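Local coordinates for protein Pbp related beta-lactamase (Pyrococcus abyssi, PDB 2QMI) that probably acts as a serine peptidase of the penicillin-binding protein and beta-lactamase family, working as a self-compartmentalizing octamer, at residues K62-E74 and S257-T269. Numbering follows the deposited sequence.
Sequences KSFTALAIMKLVE and SIVSKEYIEKMET
Glu74 grips Ser260 with both carboxylate oxygens: OE1 accepts the backbone N of Ser260 at 3.0 Å (N-H...O angle 159°), while OE2 takes the Ser260 OG hydroxyl at 2.6 Å. Each oxygen uses its syn lone pair, so the two bonds fix the rotation of the carboxylate, which CG, anti to the backbone N (chi1 163°), carries to Ser260. Ser260 occupies the N-cap position of helix 261-267, but its OG is given to Glu74 and makes no capping bond; the negative charge here probably gains from the helix dipole. Glu74 CB lies over one face of the Tyr263 ring, 3.9 Å from the centroid, a CH-pi contact.

Met70 meets the same ring at its edge, SD lying 3.8 Å from Tyr263 CD1, a Met-aromatic contact. Most of the remaining contact is apolar. Met267 is a knob in the hole formed by Ser63, Ala66, Leu67 and Met70; its CE turns to within 3.8 Å of Ala66 CB. The Met70 and Met267 side chains run antiparallel alongside each other, Met70 CG 3.7 Å from Met267 SD. Val259 CG1 packs on the backbone of Lys71, and Leu67 CD1 reaches Val259 CG2 (3.9 Å).

The axes of segments 62-74 and 261-267 approach to 10.3 Å, their N-to-C directions 138° apart. Helix 61-74 carries Lys62 of a probable SxxK motif, as in penicillin-binding proteins; helices 162-176 and 180-189 flank it, and Tyr251 of helix 241-252 packs on Leu67 and Met267.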
loop_
_atom_site.group_PDB
_atom_site.type_symbol
_atom_site.label_atom_id
_atom_site.label_comp_id
_atom_site.label_asym_id
_atom_site.label_seq_id
_atom_site.Cartn_x
_atom_site.Cartn_y
_atom_site.Cartn_z
ATOM N N LYS A 62 -47.698 -0.325 -0.982
ATOM C CA LYS A 62 -48.511 0.549 -0.139
ATOM C C LYS A 62 -49.912 0.816 -0.698
ATOM O O LYS A 62 -50.879 0.868 0.067
ATOM C CB LYS A 62 -47.794 1.875 0.128
ATOM C CG LYS A 62 -46.635 1.772 1.137
ATOM C CD LYS A 62 -46.073 3.150 1.489
ATOM C CE LYS A 62 -44.923 3.073 2.488
ATOM N NZ LYS A 62 -43.738 2.335 1.963
ATOM N N SER A 63 -50.036 0.981 -2.016
ATOM C CA SER A 63 -51.358 1.220 -2.592
ATOM C C SER A 63 -52.285 0.030 -2.300
ATOM O O SER A 63 -53.471 0.207 -2.018
ATOM C CB SER A 63 -51.264 1.494 -4.105
ATOM O OG SER A 63 -50.704 0.413 -4.832
ATOM N N PHE A 64 -51.735 -1.180 -2.347
ATOM C CA PHE A 64 -52.508 -2.383 -2.064
ATOM C C PHE A 64 -53.003 -2.354 -0.617
ATOM O O PHE A 64 -54.171 -2.594 -0.348
ATOM C CB PHE A 64 -51.644 -3.622 -2.291
ATOM C CG PHE A 64 -51.356 -3.899 -3.729
ATOM C CD1 PHE A 64 -52.049 -4.896 -4.411
ATOM C CD2 PHE A 64 -50.388 -3.174 -4.408
ATOM C CE1 PHE A 64 -51.780 -5.168 -5.750
ATOM C CE2 PHE A 64 -50.111 -3.436 -5.745
ATOM C CZ PHE A 64 -50.808 -4.436 -6.416
ATOM N N THR A 65 -52.102 -2.048 0.309
ATOM C CA THR A 65 -52.450 -1.975 1.714
ATOM C C THR A 65 -53.573 -0.961 1.924
ATOM O O THR A 65 -54.498 -1.202 2.707
ATOM C CB THR A 65 -51.237 -1.555 2.566
ATOM O OG1 THR A 65 -50.236 -2.579 2.516
ATOM C CG2 THR A 65 -51.651 -1.320 4.017
ATOM N N ALA A 66 -53.488 0.176 1.235
ATOM C CA ALA A 66 -54.501 1.219 1.366
ATOM C C ALA A 66 -55.846 0.754 0.814
ATOM O O ALA A 66 -56.899 1.115 1.344
ATOM C CB ALA A 66 -54.050 2.482 0.648
ATOM N N LEU A 67 -55.808 -0.050 -0.244
ATOM C CA LEU A 67 -57.025 -0.558 -0.854
ATOM C C LEU A 67 -57.723 -1.507 0.117
ATOM O O LEU A 67 -58.939 -1.421 0.317
ATOM C CB LEU A 67 -56.699 -1.280 -2.167
ATOM C CG LEU A 67 -57.879 -1.759 -3.028
ATOM C CD1 LEU A 67 -58.771 -0.580 -3.413
ATOM C CD2 LEU A 67 -57.345 -2.434 -4.278
ATOM N N ALA A 68 -56.954 -2.409 0.720
ATOM C CA ALA A 68 -57.505 -3.358 1.683
ATOM C C ALA A 68 -58.236 -2.585 2.776
ATOM O O ALA A 68 -59.335 -2.968 3.198
ATOM C CB ALA A 68 -56.394 -4.192 2.294
ATOM N N ILE A 69 -57.618 -1.494 3.222
ATOM C CA ILE A 69 -58.190 -0.647 4.258
ATOM C C ILE A 69 -59.510 -0.039 3.791
ATOM O O ILE A 69 -60.456 0.049 4.569
ATOM C CB ILE A 69 -57.226 0.503 4.647
ATOM C CG1 ILE A 69 -56.008 -0.058 5.391
ATOM C CG2 ILE A 69 -57.958 1.535 5.498
ATOM C CD1 ILE A 69 -56.303 -0.658 6.770
ATOM N N MET A 70 -59.569 0.390 2.530
ATOM C CA MET A 70 -60.792 0.979 1.987
ATOM C C MET A 70 -61.912 -0.048 1.994
ATOM O O MET A 70 -63.055 0.266 2.314
ATOM C CB MET A 70 -60.577 1.468 0.546
ATOM C CG MET A 70 -59.625 2.652 0.384
ATOM S SD MET A 70 -60.211 4.205 1.119
ATOM C CE MET A 70 -59.390 4.146 2.702
ATOM N N LYS A 71 -61.574 -1.281 1.634
ATOM C CA LYS A 71 -62.549 -2.358 1.585
ATOM C C LYS A 71 -63.164 -2.593 2.962
ATOM O O LYS A 71 -64.387 -2.546 3.128
ATOM C CB LYS A 71 -61.887 -3.643 1.085
ATOM C CG LYS A 71 -62.879 -4.709 0.641
ATOM C CD LYS A 71 -62.186 -5.803 -0.151
ATOM C CE LYS A 71 -63.180 -6.842 -0.633
ATOM N NZ LYS A 71 -63.881 -7.467 0.519
ATOM N N LEU A 72 -62.304 -2.828 3.949
ATOM C CA LEU A 72 -62.760 -3.072 5.308
ATOM C C LEU A 72 -63.594 -1.908 5.846
ATOM O O LEU A 72 -64.504 -2.117 6.643
ATOM C CB LEU A 72 -61.560 -3.338 6.223
ATOM C CG LEU A 72 -60.733 -4.578 5.865
ATOM C CD1 LEU A 72 -59.467 -4.615 6.707
ATOM C CD2 LEU A 72 -61.572 -5.840 6.076
ATOM N N VAL A 73 -63.287 -0.688 5.410
ATOM C CA VAL A 73 -64.041 0.486 5.854
ATOM C C VAL A 73 -65.433 0.470 5.213
ATOM O O VAL A 73 -66.454 0.688 5.873
ATOM C CB VAL A 73 -63.313 1.786 5.467
ATOM C CG1 VAL A 73 -64.141 3.000 5.873
ATOM C CG2 VAL A 73 -61.961 1.828 6.159
ATOM N N GLU A 74 -65.459 0.201 3.914
ATOM C CA GLU A 74 -66.700 0.133 3.173
ATOM C C GLU A 74 -67.607 -0.964 3.712
ATOM O O GLU A 74 -68.827 -0.867 3.617
ATOM C CB GLU A 74 -66.403 -0.130 1.703
ATOM C CG GLU A 74 -67.587 -0.612 0.923
ATOM C CD GLU A 74 -67.461 -0.284 -0.542
ATOM O OE1 GLU A 74 -66.372 -0.527 -1.114
ATOM O OE2 GLU A 74 -68.451 0.215 -1.117
ATOM N N SER A 257 -64.891 -3.970 -8.564
ATOM C CA SER A 257 -64.778 -5.364 -8.154
ATOM C C SER A 257 -64.232 -5.476 -6.725
ATOM O O SER A 257 -64.462 -6.485 -6.052
ATOM C CB SER A 257 -63.826 -6.131 -9.084
ATOM O OG SER A 257 -64.259 -6.110 -10.433
ATOM N N ILE A 258 -63.505 -4.453 -6.270
ATOM C CA ILE A 258 -62.905 -4.475 -4.929
ATOM C C ILE A 258 -63.586 -3.510 -3.965
ATOM O O ILE A 258 -63.868 -3.862 -2.819
ATOM C CB ILE A 258 -61.388 -4.123 -4.985
ATOM C CG1 ILE A 258 -60.736 -4.804 -6.194
ATOM C CG2 ILE A 258 -60.691 -4.568 -3.688
ATOM C CD1 ILE A 258 -60.926 -6.298 -6.233
ATOM N N VAL A 259 -63.818 -2.287 -4.431
ATOM C CA VAL A 259 -64.473 -1.254 -3.633
ATOM C C VAL A 259 -65.256 -0.334 -4.560
ATOM O O VAL A 259 -65.016 -0.310 -5.766
ATOM C CB VAL A 259 -63.451 -0.366 -2.855
ATOM C CG1 VAL A 259 -62.617 -1.215 -1.909
ATOM C CG2 VAL A 259 -62.561 0.393 -3.834
ATOM N N SER A 260 -66.191 0.423 -3.986
ATOM C CA SER A 260 -66.986 1.381 -4.748
ATOM C C SER A 260 -66.082 2.523 -5.211
ATOM O O SER A 260 -65.040 2.796 -4.608
ATOM C CB SER A 260 -68.120 1.944 -3.884
ATOM O OG SER A 260 -69.050 0.933 -3.534
ATOM N N LYS A 261 -66.494 3.182 -6.286
ATOM C CA LYS A 261 -65.752 4.287 -6.874
ATOM C C LYS A 261 -65.531 5.432 -5.901
ATOM O O LYS A 261 -64.541 6.162 -6.002
ATOM C CB LYS A 261 -66.492 4.797 -8.114
ATOM C CG LYS A 261 -67.981 5.059 -7.879
ATOM C CD LYS A 261 -68.717 5.268 -9.199
ATOM C CE LYS A 261 -70.228 5.122 -9.024
ATOM N NZ LYS A 261 -70.769 6.120 -8.060
ATOM N N GLU A 262 -66.451 5.596 -4.963
ATOM C CA GLU A 262 -66.331 6.658 -3.974
ATOM C C GLU A 262 -65.040 6.464 -3.179
ATOM O O GLU A 262 -64.431 7.429 -2.724
ATOM C CB GLU A 262 -67.530 6.648 -3.021
ATOM C CG GLU A 262 -68.867 7.078 -3.641
ATOM C CD GLU A 262 -69.239 6.296 -4.897
ATOM O OE1 GLU A 262 -69.091 5.048 -4.912
ATOM O OE2 GLU A 262 -69.695 6.937 -5.872
ATOM N N TYR A 263 -64.626 5.212 -3.016
ATOM C CA TYR A 263 -63.408 4.918 -2.266
ATOM C C TYR A 263 -62.149 5.157 -3.087
ATOM O O TYR A 263 -61.168 5.715 -2.578
ATOM C CB TYR A 263 -63.460 3.485 -1.722
ATOM C CG TYR A 263 -64.415 3.395 -0.560
ATOM C CD1 TYR A 263 -64.013 3.784 0.715
ATOM C CD2 TYR A 263 -65.762 3.051 -0.753
ATOM C CE1 TYR A 263 -64.918 3.846 1.767
ATOM C CE2 TYR A 263 -66.679 3.112 0.295
ATOM C CZ TYR A 263 -66.245 3.514 1.554
ATOM O OH TYR A 263 -67.127 3.602 2.602
ATOM N N ILE A 264 -62.180 4.755 -4.356
ATOM C CA ILE A 264 -61.031 4.969 -5.227
ATOM C C ILE A 264 -60.710 6.464 -5.242
ATOM O O ILE A 264 -59.543 6.869 -5.235
ATOM C CB ILE A 264 -61.312 4.485 -6.662
ATOM C CG1 ILE A 264 -61.514 2.971 -6.658
ATOM C CG2 ILE A 264 -60.161 4.862 -7.577
ATOM C CD1 ILE A 264 -61.672 2.357 -8.042
ATOM N N GLU A 265 -61.756 7.283 -5.227
ATOM C CA GLU A 265 -61.586 8.729 -5.233
ATOM C C GLU A 265 -61.000 9.232 -3.925
ATOM O O GLU A 265 -60.332 10.266 -3.889
ATOM C CB GLU A 265 -62.923 9.407 -5.509
ATOM C CG GLU A 265 -63.237 9.468 -6.992
ATOM C CD GLU A 265 -64.680 9.804 -7.260
ATOM O OE1 GLU A 265 -65.215 10.725 -6.586
ATOM O OE2 GLU A 265 -65.273 9.153 -8.156
ATOM N N LYS A 266 -61.251 8.502 -2.847
ATOM C CA LYS A 266 -60.706 8.892 -1.555
ATOM C C LYS A 266 -59.191 8.716 -1.604
ATOM O O LYS A 266 -58.440 9.545 -1.099
ATOM C CB LYS A 266 -61.287 8.023 -0.434
ATOM C CG LYS A 266 -62.687 8.418 0.016
ATOM C CD LYS A 266 -63.061 7.734 1.334
ATOM C CE LYS A 266 -64.464 8.122 1.776
ATOM N NZ LYS A 266 -65.486 7.755 0.756
ATOM N N MET A 267 -58.755 7.630 -2.235
ATOM C CA MET A 267 -57.335 7.319 -2.352
ATOM C C MET A 267 -56.583 8.297 -3.248
ATOM O O MET A 267 -55.391 8.529 -3.047
ATOM C CB MET A 267 -57.157 5.893 -2.886
ATOM C CG MET A 267 -57.717 4.818 -1.967
ATOM S SD MET A 267 -57.601 3.151 -2.661
ATOM C CE MET A 267 -55.818 2.927 -2.683
ATOM N N GLU A 268 -57.283 8.869 -4.227
ATOM C CA GLU A 268 -56.682 9.811 -5.172
ATOM C C GLU A 268 -56.799 11.260 -4.716
ATOM O O GLU A 268 -56.489 12.177 -5.473
ATOM C CB GLU A 268 -57.338 9.671 -6.554
ATOM C CG GLU A 268 -57.292 8.267 -7.139
ATOM C CD GLU A 268 -57.987 8.165 -8.495
ATOM O OE1 GLU A 268 -58.604 9.166 -8.933
ATOM O OE2 GLU A 268 -57.918 7.081 -9.124
ATOM N N THR A 269 -57.244 11.470 -3.479
ATOM C CA THR A 269 -57.401 12.828 -2.964
ATOM C C THR A 269 -56.169 13.298 -2.189
ATOM O O THR A 269 -55.681 12.606 -1.302
ATOM C CB THR A 269 -58.641 12.932 -2.042
ATOM O OG1 THR A 269 -59.811 12.528 -2.764
ATOM C CG2 THR A 269 -58.834 14.368 -1.558
#